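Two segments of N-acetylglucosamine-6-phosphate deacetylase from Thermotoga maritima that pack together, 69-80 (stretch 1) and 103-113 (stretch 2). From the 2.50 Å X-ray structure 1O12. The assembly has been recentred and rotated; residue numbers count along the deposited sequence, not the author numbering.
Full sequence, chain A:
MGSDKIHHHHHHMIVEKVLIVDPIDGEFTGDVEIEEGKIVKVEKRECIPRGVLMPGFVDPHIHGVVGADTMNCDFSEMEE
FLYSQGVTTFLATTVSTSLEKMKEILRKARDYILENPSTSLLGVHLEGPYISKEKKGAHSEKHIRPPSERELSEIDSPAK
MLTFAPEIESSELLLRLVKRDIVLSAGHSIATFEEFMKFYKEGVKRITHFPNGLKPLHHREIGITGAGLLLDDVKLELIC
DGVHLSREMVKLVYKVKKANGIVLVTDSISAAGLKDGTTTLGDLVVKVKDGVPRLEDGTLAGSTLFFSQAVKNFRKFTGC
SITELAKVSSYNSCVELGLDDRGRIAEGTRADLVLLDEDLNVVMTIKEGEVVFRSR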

# COMPACT_ATOMS: atom_id res chain seq x y z
N ASP A 69 -2.49 -22.31 -28.03
CA ASP A 69 -3.10 -21.01 -27.75
C ASP A 69 -4.59 -21.19 -27.60
O ASP A 69 -5.17 -22.17 -28.07
CB ASP A 69 -2.95 -20.00 -28.89
CG ASP A 69 -1.67 -20.13 -29.65
OD1 ASP A 69 -0.83 -19.19 -29.56
OD2 ASP A 69 -1.50 -21.16 -30.37
N THR A 70 -5.21 -20.19 -27.00
CA THR A 70 -6.64 -20.17 -26.81
C THR A 70 -7.25 -19.64 -28.13
O THR A 70 -8.40 -19.94 -28.46
CB THR A 70 -6.98 -19.26 -25.60
OG1 THR A 70 -6.51 -19.90 -24.41
CG2 THR A 70 -8.47 -18.97 -25.49
N MSE A 71 -6.48 -18.86 -28.88
CA MSE A 71 -6.98 -18.32 -30.13
C MSE A 71 -7.22 -19.43 -31.17
O MSE A 71 -8.10 -19.30 -32.03
CB MSE A 71 -6.03 -17.24 -30.69
CG MSE A 71 -5.97 -15.94 -29.86
SE MSE A 71 -7.70 -15.24 -29.12
CE MSE A 71 -8.21 -13.99 -30.53
N ASN A 72 -6.46 -20.52 -31.08
CA ASN A 72 -6.62 -21.64 -32.00
C ASN A 72 -7.38 -22.79 -31.33
O ASN A 72 -7.59 -23.85 -31.91
CB ASN A 72 -5.24 -22.10 -32.50
CG ASN A 72 -4.53 -20.99 -33.33
OD1 ASN A 72 -4.96 -20.64 -34.45
ND2 ASN A 72 -3.45 -20.42 -32.77
N CYS A 73 -7.80 -22.55 -30.08
CA CYS A 73 -8.58 -23.48 -29.29
C CYS A 73 -7.94 -24.81 -29.05
O CYS A 73 -8.59 -25.85 -29.16
CB CYS A 73 -9.94 -23.70 -29.93
SG CYS A 73 -10.84 -22.16 -30.27
N ASP A 74 -6.65 -24.78 -28.72
CA ASP A 74 -5.92 -26.00 -28.44
C ASP A 74 -6.13 -26.38 -26.98
O ASP A 74 -5.18 -26.50 -26.21
CB ASP A 74 -4.43 -25.78 -28.71
CG ASP A 74 -4.17 -25.18 -30.07
OD1 ASP A 74 -4.50 -25.86 -31.08
OD2 ASP A 74 -3.65 -24.05 -30.15
N PHE A 75 -7.38 -26.58 -26.60
CA PHE A 75 -7.72 -26.95 -25.23
C PHE A 75 -7.07 -28.25 -24.79
O PHE A 75 -6.49 -28.33 -23.70
CB PHE A 75 -9.24 -27.03 -25.09
CG PHE A 75 -9.96 -25.81 -25.58
CD1 PHE A 75 -10.99 -25.92 -26.51
CD2 PHE A 75 -9.57 -24.54 -25.14
CE1 PHE A 75 -11.63 -24.79 -27.00
CE2 PHE A 75 -10.20 -23.39 -25.63
CZ PHE A 75 -11.23 -23.51 -26.57
N SER A 76 -7.17 -29.28 -25.62
CA SER A 76 -6.60 -30.57 -25.29
C SER A 76 -5.12 -30.48 -25.00
O SER A 76 -4.62 -31.14 -24.08
CB SER A 76 -6.80 -31.56 -26.43
OG SER A 76 -6.39 -32.84 -26.00
N GLU A 77 -4.40 -29.68 -25.78
CA GLU A 77 -2.97 -29.55 -25.55
C GLU A 77 -2.72 -28.81 -24.25
O GLU A 77 -1.93 -29.27 -23.41
CB GLU A 77 -2.24 -28.83 -26.70
CG GLU A 77 -2.15 -29.63 -27.97
CD GLU A 77 -3.46 -29.65 -28.72
OE1 GLU A 77 -3.59 -30.45 -29.68
OE2 GLU A 77 -4.37 -28.86 -28.36
N MSE A 78 -3.39 -27.68 -24.07
CA MSE A 78 -3.23 -26.90 -22.85
C MSE A 78 -3.53 -27.75 -21.62
O MSE A 78 -2.71 -27.81 -20.69
CB MSE A 78 -4.15 -25.69 -22.88
CG MSE A 78 -3.77 -24.70 -23.95
SE MSE A 78 -4.92 -23.12 -24.13
CE MSE A 78 -4.44 -22.18 -22.49
N GLU A 79 -4.67 -28.44 -21.63
CA GLU A 79 -5.06 -29.25 -20.48
C GLU A 79 -4.00 -30.27 -20.06
O GLU A 79 -3.60 -30.33 -18.90
CB GLU A 79 -6.35 -30.00 -20.76
CG GLU A 79 -6.72 -31.01 -19.67
CD GLU A 79 -8.14 -31.57 -19.82
OE1 GLU A 79 -8.54 -32.43 -19.00
OE2 GLU A 79 -8.88 -31.14 -20.74
N GLU A 80 -3.59 -31.07 -21.02
CA GLU A 80 -2.62 -32.11 -20.83
C GLU A 80 -1.31 -31.55 -20.23
O GLU A 80 -0.74 -32.13 -19.29
CB GLU A 80 -2.40 -32.80 -22.19
CG GLU A 80 -1.59 -34.08 -22.15
CD GLU A 80 -1.87 -34.92 -20.89
OE1 GLU A 80 -3.06 -35.16 -20.55
OE2 GLU A 80 -0.88 -35.35 -20.25
N LYS A 103 -17.21 -15.72 -30.55
CA LYS A 103 -18.28 -16.72 -30.67
C LYS A 103 -17.70 -18.08 -31.00
O LYS A 103 -18.17 -19.09 -30.47
CB LYS A 103 -19.29 -16.35 -31.76
CG LYS A 103 -20.06 -15.04 -31.53
CD LYS A 103 -21.53 -15.18 -31.98
CE LYS A 103 -21.65 -15.70 -33.43
NZ LYS A 103 -22.97 -16.36 -33.77
N GLU A 104 -16.68 -18.12 -31.86
CA GLU A 104 -16.04 -19.37 -32.24
C GLU A 104 -15.24 -19.98 -31.09
O GLU A 104 -15.22 -21.20 -30.93
CB GLU A 104 -15.12 -19.16 -33.45
CG GLU A 104 -14.45 -20.45 -33.97
CD GLU A 104 -12.92 -20.33 -34.12
OE1 GLU A 104 -12.23 -21.35 -34.39
OE2 GLU A 104 -12.39 -19.20 -33.96
N ILE A 105 -14.58 -19.15 -30.30
CA ILE A 105 -13.81 -19.69 -29.19
C ILE A 105 -14.76 -20.21 -28.10
O ILE A 105 -14.53 -21.28 -27.53
CB ILE A 105 -12.83 -18.64 -28.65
CG1 ILE A 105 -11.73 -18.44 -29.70
CG2 ILE A 105 -12.23 -19.11 -27.32
CD1 ILE A 105 -10.95 -17.20 -29.56
N LEU A 106 -15.83 -19.46 -27.83
CA LEU A 106 -16.80 -19.89 -26.85
C LEU A 106 -17.47 -21.19 -27.34
O LEU A 106 -17.73 -22.11 -26.56
CB LEU A 106 -17.84 -18.79 -26.62
CG LEU A 106 -17.32 -17.57 -25.85
CD1 LEU A 106 -18.42 -16.50 -25.78
CD2 LEU A 106 -16.88 -17.98 -24.41
N ARG A 107 -17.71 -21.28 -28.65
CA ARG A 107 -18.38 -22.43 -29.22
C ARG A 107 -17.55 -23.71 -29.15
O ARG A 107 -18.07 -24.78 -28.81
CB ARG A 107 -18.76 -22.13 -30.68
CG ARG A 107 -19.59 -23.18 -31.38
CD ARG A 107 -20.04 -22.68 -32.76
NE ARG A 107 -18.90 -22.32 -33.62
CZ ARG A 107 -18.66 -21.09 -34.11
NH1 ARG A 107 -19.48 -20.06 -33.85
NH2 ARG A 107 -17.58 -20.90 -34.87
N LYS A 108 -16.26 -23.61 -29.45
CA LYS A 108 -15.40 -24.78 -29.39
C LYS A 108 -15.08 -25.22 -27.96
O LYS A 108 -14.86 -26.41 -27.69
CB LYS A 108 -14.12 -24.51 -30.15
CG LYS A 108 -14.28 -24.41 -31.66
CD LYS A 108 -12.88 -24.34 -32.29
CE LYS A 108 -12.92 -24.16 -33.80
NZ LYS A 108 -11.57 -24.46 -34.39
N ALA A 109 -15.05 -24.27 -27.04
CA ALA A 109 -14.78 -24.62 -25.66
C ALA A 109 -16.03 -25.35 -25.13
O ALA A 109 -15.92 -26.36 -24.40
CB ALA A 109 -14.49 -23.35 -24.83
N ARG A 110 -17.21 -24.85 -25.51
CA ARG A 110 -18.48 -25.46 -25.12
C ARG A 110 -18.55 -26.90 -25.63
O ARG A 110 -18.97 -27.80 -24.90
CB ARG A 110 -19.66 -24.67 -25.71
CG ARG A 110 -21.10 -25.16 -25.30
CD ARG A 110 -22.15 -24.78 -26.39
NE ARG A 110 -21.83 -25.40 -27.69
CZ ARG A 110 -22.33 -25.03 -28.87
NH1 ARG A 110 -23.18 -24.03 -28.95
NH2 ARG A 110 -21.93 -25.63 -29.97
N ASP A 111 -18.11 -27.13 -26.87
CA ASP A 111 -18.14 -28.48 -27.43
C ASP A 111 -17.07 -29.33 -26.76
O ASP A 111 -17.25 -30.55 -26.55
CB ASP A 111 -17.86 -28.46 -28.95
CG ASP A 111 -18.95 -27.77 -29.75
OD1 ASP A 111 -20.10 -27.63 -29.27
OD2 ASP A 111 -18.64 -27.37 -30.90
N TYR A 112 -15.94 -28.70 -26.45
CA TYR A 112 -14.85 -29.40 -25.81
C TYR A 112 -15.27 -29.84 -24.40
O TYR A 112 -14.87 -30.90 -23.93
CB TYR A 112 -13.62 -28.50 -25.72
CG TYR A 112 -12.44 -29.21 -25.11
CD1 TYR A 112 -11.62 -30.01 -25.89
CD2 TYR A 112 -12.17 -29.12 -23.74
CE1 TYR A 112 -10.57 -30.71 -25.34
CE2 TYR A 112 -11.12 -29.81 -23.17
CZ TYR A 112 -10.31 -30.61 -23.98
OH TYR A 112 -9.21 -31.30 -23.46
N ILE A 113 -16.08 -29.04 -23.72
CA ILE A 113 -16.46 -29.43 -22.37
C ILE A 113 -17.47 -30.58 -22.37
O ILE A 113 -17.44 -31.45 -21.48
CB ILE A 113 -16.96 -28.18 -21.58
CG1 ILE A 113 -15.75 -27.24 -21.38
CG2 ILE A 113 -17.67 -28.59 -20.28
CD1 ILE A 113 -16.02 -25.95 -20.59

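This is a small, mainly apolar contact in which a loop and the start of a helix lay Phe75 into a hole on a second helix, with a single hydrogen bond, from Tyr112 to Glu79, joining the two stretches. Both sides together bury 506 Å².

Stretch 2 is helical throughout, whereas stretch 1 runs as loop or turn before entering its helix at Phe75. The two helix axes cross at -61° and come no closer than 11.9 Å, a wide spacing that leaves side chains to fill the gap. The CA atoms come nearest in the loop, where those of Cys73 and Ile105 lie 6.5 Å apart. That loop is braced internally: Asp74 N donates to Asp69 O at 3.1 Å, and Asp69 N donates to Asp74 OD2 at 3.0 Å. Asp74 occupies the N-cap position, but its side chain makes no capping bond.

Phe75 is the knob. Its CA-to-CB bond points toward stretch 2, and with chi1 at -52° (m) its ring sits among Ile105, Lys108, Ala109 and Tyr112, residues spaced along one side of the helix. The fit is close: Phe75 CE1 is 3.4 Å from Ala109 CA and 3.6 Å from Lys108 C, so the ring reaches the helix backbone. The short side chain of Ala109 still makes apolar contact, its CB lying 3.7 Å from Phe75 CZ.

Tyr112 meets Phe75 in a different way. The ring centroids are 5.5 Å apart with planes at 56°, an oblique pairing. The better-defined interaction is CH-pi: Phe75 CB lies 3.6 Å from the centroid of the Tyr112 ring and only 2° off its normal, over the face. With chi1 at -178° (t), Tyr112 extends along stretch 1 past Ser76, whose CA is 3.3 Å from Tyr112 OH, to Glu79. There Tyr112 OH donates to Glu79 OE2 at 2.7 Å, a short bond consistent with a phenol facing a carboxylate. Glu79 is extended, with chi1 at 173° and chi2 at 169°, and its carboxylate also bonds elsewhere in the structure.

Near the start of stretch 2, Ile105 serves the loop. Ile105 CD1 is 3.8 Å from Met71 SE, the selenium of a selenomethionine, and Ile105 CG1 is 3.9 Å from Cys73 SG. Cys73 SG also lies 3.6 Å from Lys108 CD, against the aliphatic part of an extended lysine. The charged end is engaged within its own helix, where Lys108 NZ forms a salt bridge with Glu104 OE1 at 3.2 Å.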